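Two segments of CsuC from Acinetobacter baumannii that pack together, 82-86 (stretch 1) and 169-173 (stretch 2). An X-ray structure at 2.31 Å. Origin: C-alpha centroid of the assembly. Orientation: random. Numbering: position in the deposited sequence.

Stretch 1 82-86: DGKEQ
Stretch 2 (169-173) GQKFA

Residues 82-86 approach the contact as a loop that becomes a strand at Glu85 and Gln86. Asp82 is extended (phi/psi -62/141°), Gly83 turns the chain at 69/24°, a positive phi that favours glycine, and Lys84 (-126/137°), Glu85 (-100/110°) and Gln86 (-91/134°) restore an extended path. In the second stretch, Gly169 (-86/170°) leads into a bend at Gln170 (-88/0°), after which Lys171 (-127/154°), Phe172 (-73/160°) and Ala173 (-118/132°) are extended. The register places Lys84 CA 6.5 Å from Gln170 CA and Glu85 CA 6.2 Å from Lys171 CA, with the stretches running roughly parallel. No direct backbone-to-backbone hydrogen bond joins the stretches; instead, a water accepts from Glu85 N (2.8 Å from its O) and donates to Gln170 O (2.9 Å) and Gln170 OE1 (3.2 Å).

Glu85 dominates the contact, contributing 101 of the 263 Å² buried. Its CA-to-CB bond points toward the second stretch, and a tt side chain with chi3 of 72° carries the carboxylate to the backbone beyond the Gln170 bend. There Glu85 OE1 accepts a hydrogen bond from Phe172 N at 2.8 Å, with an N-H...O angle of 132°, and lies 3.3 Å from Lys171 CA. Glu85 OE2 forms a salt bridge with Lys171 NZ at 3.4 Å, a weak hydrogen bond at this length; Lys171 curls back through chi angles of -71, -168, 81 and -75°. Glu85 OE2 also sits 3.2 Å from Phe172 CD1, at the ring edge and near its plane, with Phe172 at chi1 69° and chi2 -82°.

Nearer the turn, Gln170 (mm, chi3 10°) brings OE1 within 3.6 Å of Gly83 O. The CA-to-CB bond of Lys84 points away from the second stretch, but chi angles of -98, 58, -165 and 180° return Lys84 NZ to 3.5 Å from Gln170 NE2, where two donors meet without a hydrogen bond.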

ATOM      1  N   ASP A  82     -17.885  17.981  -2.381  1.00 83.73           N
ATOM      2  CA  ASP A  82     -18.253  17.070  -3.448  1.00 74.36           C
ATOM      3  C   ASP A  82     -17.314  17.268  -4.633  1.00 67.00           C
ATOM      4  O   ASP A  82     -16.922  18.395  -4.950  1.00 52.40           O
ATOM      5  CB  ASP A  82     -19.713  17.309  -3.870  1.00 75.10           C
ATOM      6  CG  ASP A  82     -20.711  17.157  -2.712  1.00 72.80           C
ATOM      7  OD1 ASP A  82     -20.293  16.880  -1.570  1.00 72.21           O
ATOM      8  OD2 ASP A  82     -21.930  17.310  -2.954  1.00 77.72           O
ATOM      9  N   GLY A  83     -16.941  16.159  -5.272  1.00 67.04           N
ATOM     10  CA  GLY A  83     -16.118  16.183  -6.467  1.00 57.81           C
ATOM     11  C   GLY A  83     -14.682  16.621  -6.286  1.00 56.59           C
ATOM     12  O   GLY A  83     -14.067  17.084  -7.246  1.00 55.55           O
ATOM     13  N   LYS A  84     -14.117  16.487  -5.086  1.00 52.89           N
ATOM     14  CA  LYS A  84     -12.782  16.999  -4.814  1.00 67.97           C
ATOM     15  C   LYS A  84     -11.868  15.916  -4.251  1.00 59.08           C
ATOM     16  O   LYS A  84     -12.262  15.126  -3.382  1.00 45.30           O
ATOM     17  CB  LYS A  84     -12.831  18.194  -3.848  1.00 84.23           C
ATOM     18  CG  LYS A  84     -12.757  19.558  -4.551  1.00101.80           C
ATOM     19  CD  LYS A  84     -13.892  19.748  -5.555  1.00101.64           C
ATOM     20  CE  LYS A  84     -13.650  20.903  -6.525  1.00105.34           C
ATOM     21  NZ  LYS A  84     -14.777  21.080  -7.515  1.00 95.26           N
ATOM     22  N   GLU A  85     -10.638  15.910  -4.755  1.00 61.66           N
ATOM     23  CA  GLU A  85      -9.564  15.066  -4.253  1.00 62.83           C
ATOM     24  C   GLU A  85      -8.669  15.896  -3.334  1.00 57.24           C
ATOM     25  O   GLU A  85      -7.933  16.773  -3.801  1.00 44.70           O
ATOM     26  CB  GLU A  85      -8.759  14.492  -5.416  1.00 60.70           C
ATOM     27  CG  GLU A  85      -7.577  13.638  -4.980  1.00 58.18           C
ATOM     28  CD  GLU A  85      -6.747  13.183  -6.134  1.00 50.04           C
ATOM     29  OE1 GLU A  85      -6.040  14.039  -6.721  1.00 46.37           O
ATOM     30  OE2 GLU A  85      -6.806  11.975  -6.475  1.00 52.42           O
ATOM     31  N   GLN A  86      -8.722  15.605  -2.034  1.00 53.55           N
ATOM     32  CA  GLN A  86      -7.879  16.271  -1.043  1.00 49.89           C
ATOM     33  C   GLN A  86      -6.583  15.491  -0.847  1.00 47.96           C
ATOM     34  O   GLN A  86      -6.595  14.259  -0.711  1.00 36.27           O
ATOM     35  CB  GLN A  86      -8.588  16.406   0.304  1.00 54.66           C
ATOM     36  CG  GLN A  86      -9.903  17.135   0.270  1.00 78.56           C
ATOM     37  CD  GLN A  86      -9.762  18.627   0.019  1.00 79.14           C
ATOM     38  OE1 GLN A  86      -8.661  19.178   0.028  1.00 79.95           O
ATOM     39  NE2 GLN A  86     -10.888  19.285  -0.209  1.00 81.70           N
ATOM     40  N   GLY A 169      -7.162  19.144 -14.111  1.00 59.07           N
ATOM     41  CA  GLY A 169      -8.064  18.082 -13.729  1.00 51.72           C
ATOM     42  C   GLY A 169      -8.288  18.014 -12.227  1.00 49.00           C
ATOM     43  O   GLY A 169      -7.607  18.653 -11.435  1.00 44.76           O
ATOM     44  N   GLN A 170      -9.271  17.200 -11.846  1.00 61.39           N
ATOM     45  CA  GLN A 170      -9.648  17.009 -10.455  1.00 60.62           C
ATOM     46  C   GLN A 170      -8.853  15.901  -9.767  1.00 63.28           C
ATOM     47  O   GLN A 170      -9.103  15.627  -8.588  1.00 57.85           O
ATOM     48  CB  GLN A 170     -11.146  16.696 -10.353  1.00 58.95           C
ATOM     49  CG  GLN A 170     -12.094  17.743 -10.962  1.00 63.89           C
ATOM     50  CD  GLN A 170     -12.340  18.953 -10.057  1.00 73.29           C
ATOM     51  OE1 GLN A 170     -11.673  19.141  -9.038  1.00 65.32           O
ATOM     52  NE2 GLN A 170     -13.333  19.754 -10.412  1.00 83.15           N
ATOM     53  N   LYS A 171      -7.925  15.240 -10.471  1.00 55.35           N
ATOM     54  CA  LYS A 171      -7.077  14.215  -9.865  1.00 57.59           C
ATOM     55  C   LYS A 171      -5.611  14.528 -10.147  1.00 49.39           C
ATOM     56  O   LYS A 171      -5.275  15.215 -11.115  1.00 43.37           O
ATOM     57  CB  LYS A 171      -7.390  12.805 -10.363  1.00 44.95           C
ATOM     58  CG  LYS A 171      -8.709  12.237  -9.868  1.00 57.05           C
ATOM     59  CD  LYS A 171      -8.810  10.752 -10.147  1.00 62.73           C
ATOM     60  CE  LYS A 171      -8.065   9.934  -9.084  1.00 60.65           C
ATOM     61  NZ  LYS A 171      -6.596   9.998  -9.254  1.00 63.73           N
ATOM     62  N   PHE A 172      -4.747  14.051  -9.255  1.00 60.07           N
ATOM     63  CA  PHE A 172      -3.311  14.281  -9.353  1.00 46.43           C
ATOM     64  C   PHE A 172      -2.680  13.449 -10.468  1.00 49.89           C
ATOM     65  O   PHE A 172      -3.214  12.431 -10.913  1.00 43.89           O
ATOM     66  CB  PHE A 172      -2.613  13.945  -8.032  1.00 55.93           C
ATOM     67  CG  PHE A 172      -2.597  12.468  -7.705  1.00 54.84           C
ATOM     68  CD1 PHE A 172      -3.703  11.860  -7.122  1.00 54.68           C
ATOM     69  CD2 PHE A 172      -1.490  11.686  -8.001  1.00 55.17           C
ATOM     70  CE1 PHE A 172      -3.697  10.499  -6.816  1.00 60.37           C
ATOM     71  CE2 PHE A 172      -1.475  10.318  -7.701  1.00 56.86           C
ATOM     72  CZ  PHE A 172      -2.584   9.722  -7.110  1.00 45.20           C
ATOM     73  N   ALA A 173      -1.499  13.892 -10.887  1.00 51.47           N
ATOM     74  CA  ALA A 173      -0.628  13.155 -11.783  1.00 46.67           C
ATOM     75  C   ALA A 173       0.672  12.860 -11.045  1.00 52.42           C
ATOM     76  O   ALA A 173       1.227  13.746 -10.389  1.00 44.17           O
ATOM     77  CB  ALA A 173      -0.341  13.945 -13.062  1.00 54.54           C
TER
HETATM   78  O   HOH W   1      -9.995  17.677  -6.779  1.00 46.50           O